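Long-range contact in metal cation efflux system protein CzcD (Cupriavidus metallidurans, PDB 6VD9), which binds and transports zinc, giving low-level metal resistance probably by efflux of cations from the cytoplasm, and regulates the Czc cobalt-zinc-cadmium resistance system: residues P16-F21 / V38-D43. Sequence-based numbering, arbitrary orientation.
Sequences PGVKSF and VHVVND
K19 and S20 share V41 as partner, which makes a classic beta bulge in the antiparallel hairpin of strands 18-28 and 34-42, part of this CDF transporter's C-terminal domain, predicted to be cytoplasmic. The evidence is the register, which slips by one between the V18–N42 and S20–V41 pairs, the helix-like K19 backbone (phi/psi -88/-46°), and V41 O, which accepts hydrogen bonds from K19 N at 2.9 Å and, weakly, from S20 N at 3.3 Å. V41 N returns a bond to S20 O at 2.8 Å; at the open end, away from the turn, D43 N donates to G17 O at 2.9 Å, from above the carbonyl plane.

The tighter side holds buried V38 and V40, packed on I71 and F73 of strand 68-74, while helix 5-13 touches V18 and F21 through L13. F21 CD1 approaches V38 CG2 obliquely at 3.7 Å, and V18 CG2 reaches V40 CG1 at 4.1 Å. H39 of strand 34-42 binds nickel with H22 and E74.

The face of S20 and V41 is more open. There the exposed K19 chain, extended beyond CG, passes V41 CG1 with its CD, and S20 OG rests 3.4 Å from V41 CB.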
loop_
_atom_site.group_PDB
_atom_site.type_symbol
_atom_site.label_atom_id
_atom_site.label_comp_id
_atom_site.label_asym_id
_atom_site.label_seq_id
_atom_site.Cartn_x
_atom_site.Cartn_y
_atom_site.Cartn_z
ATOM N N PRO A 16 -3.857 -11.833 -12.102
ATOM C CA PRO A 16 -3.390 -13.094 -11.520
ATOM C C PRO A 16 -2.786 -12.882 -10.129
ATOM O O PRO A 16 -2.047 -11.907 -9.956
ATOM C CB PRO A 16 -2.327 -13.560 -12.539
ATOM C CG PRO A 16 -2.874 -13.043 -13.815
ATOM C CD PRO A 16 -3.296 -11.631 -13.450
ATOM N N GLY A 17 -3.138 -13.741 -9.179
ATOM C CA GLY A 17 -2.564 -13.732 -7.811
ATOM C C GLY A 17 -3.377 -12.897 -6.843
ATOM O O GLY A 17 -2.973 -12.823 -5.673
ATOM N N VAL A 18 -4.462 -12.253 -7.315
ATOM C CA VAL A 18 -5.438 -11.502 -6.467
ATOM C C VAL A 18 -6.594 -12.428 -6.099
ATOM O O VAL A 18 -7.297 -12.863 -7.035
ATOM C CB VAL A 18 -6.005 -10.263 -7.167
ATOM C CG1 VAL A 18 -7.104 -9.650 -6.332
ATOM C CG2 VAL A 18 -4.931 -9.230 -7.495
ATOM N N LYS A 19 -6.757 -12.699 -4.808
ATOM C CA LYS A 19 -7.839 -13.531 -4.240
ATOM C C LYS A 19 -9.066 -12.628 -3.965
ATOM O O LYS A 19 -10.206 -13.003 -4.312
ATOM C CB LYS A 19 -7.243 -14.333 -3.064
ATOM C CG LYS A 19 -8.210 -15.225 -2.298
ATOM C CD LYS A 19 -7.707 -15.700 -0.900
ATOM C CE LYS A 19 -8.649 -16.666 -0.217
ATOM N NZ LYS A 19 -8.176 -17.100 1.130
ATOM N N SER A 20 -8.875 -11.448 -3.349
ATOM C CA SER A 20 -9.978 -10.536 -2.987
ATOM C C SER A 20 -9.388 -9.152 -2.694
ATOM O O SER A 20 -8.171 -9.039 -2.587
ATOM C CB SER A 20 -10.763 -11.071 -1.819
ATOM O OG SER A 20 -9.981 -11.099 -0.630
ATOM N N PHE A 21 -10.212 -8.163 -2.472
ATOM C CA PHE A 21 -9.720 -6.839 -2.039
ATOM C C PHE A 21 -10.755 -6.197 -1.145
ATOM O O PHE A 21 -11.925 -6.578 -1.193
ATOM C CB PHE A 21 -9.394 -6.002 -3.275
ATOM C CG PHE A 21 -10.613 -5.475 -3.980
ATOM C CD1 PHE A 21 -11.083 -4.233 -3.684
ATOM C CD2 PHE A 21 -11.202 -6.174 -5.030
ATOM C CE1 PHE A 21 -12.242 -3.768 -4.292
ATOM C CE2 PHE A 21 -12.320 -5.675 -5.677
ATOM C CZ PHE A 21 -12.811 -4.468 -5.325
ATOM N N VAL A 38 -5.837 0.665 -1.797
ATOM C CA VAL A 38 -6.595 -0.601 -1.745
ATOM C C VAL A 38 -5.820 -1.607 -0.911
ATOM O O VAL A 38 -4.591 -1.520 -0.845
ATOM C CB VAL A 38 -6.961 -1.107 -3.152
ATOM C CG1 VAL A 38 -5.754 -1.544 -3.968
ATOM C CG2 VAL A 38 -8.024 -2.193 -3.085
ATOM N N HIS A 39 -6.559 -2.470 -0.213
ATOM C CA HIS A 39 -6.006 -3.653 0.492
ATOM C C HIS A 39 -6.293 -4.929 -0.315
ATOM O O HIS A 39 -7.464 -5.274 -0.507
ATOM C CB HIS A 39 -6.498 -3.733 1.931
ATOM C CG HIS A 39 -6.045 -2.595 2.778
ATOM N ND1 HIS A 39 -5.626 -2.780 4.076
ATOM C CD2 HIS A 39 -6.001 -1.260 2.559
ATOM C CE1 HIS A 39 -5.325 -1.607 4.606
ATOM N NE2 HIS A 39 -5.532 -0.670 3.701
ATOM N N VAL A 40 -5.255 -5.626 -0.746
ATOM C CA VAL A 40 -5.407 -6.828 -1.614
ATOM C C VAL A 40 -5.049 -8.072 -0.807
ATOM O O VAL A 40 -3.963 -8.104 -0.149
ATOM C CB VAL A 40 -4.563 -6.716 -2.888
ATOM C CG1 VAL A 40 -4.523 -8.022 -3.650
ATOM C CG2 VAL A 40 -5.078 -5.576 -3.761
ATOM N N VAL A 41 -5.905 -9.090 -0.869
ATOM C CA VAL A 41 -5.539 -10.419 -0.309
ATOM C C VAL A 41 -4.958 -11.205 -1.483
ATOM O O VAL A 41 -5.687 -11.434 -2.465
ATOM C CB VAL A 41 -6.745 -11.097 0.351
ATOM C CG1 VAL A 41 -6.372 -12.488 0.858
ATOM C CG2 VAL A 41 -7.328 -10.229 1.465
ATOM N N ASN A 42 -3.669 -11.545 -1.437
ATOM C CA ASN A 42 -3.012 -12.260 -2.564
ATOM C C ASN A 42 -3.186 -13.754 -2.303
ATOM O O ASN A 42 -3.413 -14.112 -1.128
ATOM C CB ASN A 42 -1.551 -11.865 -2.731
ATOM C CG ASN A 42 -0.741 -12.102 -1.475
ATOM O OD1 ASN A 42 -0.049 -13.131 -1.376
ATOM N ND2 ASN A 42 -0.771 -11.163 -0.550
ATOM N N ASP A 43 -3.060 -14.558 -3.341
ATOM C CA ASP A 43 -2.962 -16.042 -3.212
ATOM C C ASP A 43 -1.681 -16.415 -2.445
ATOM O O ASP A 43 -0.627 -15.760 -2.657
ATOM C CB ASP A 43 -2.937 -16.768 -4.554
ATOM C CG ASP A 43 -3.174 -18.271 -4.381
ATOM O OD1 ASP A 43 -4.275 -18.603 -3.914
ATOM O OD2 ASP A 43 -2.242 -19.119 -4.675
#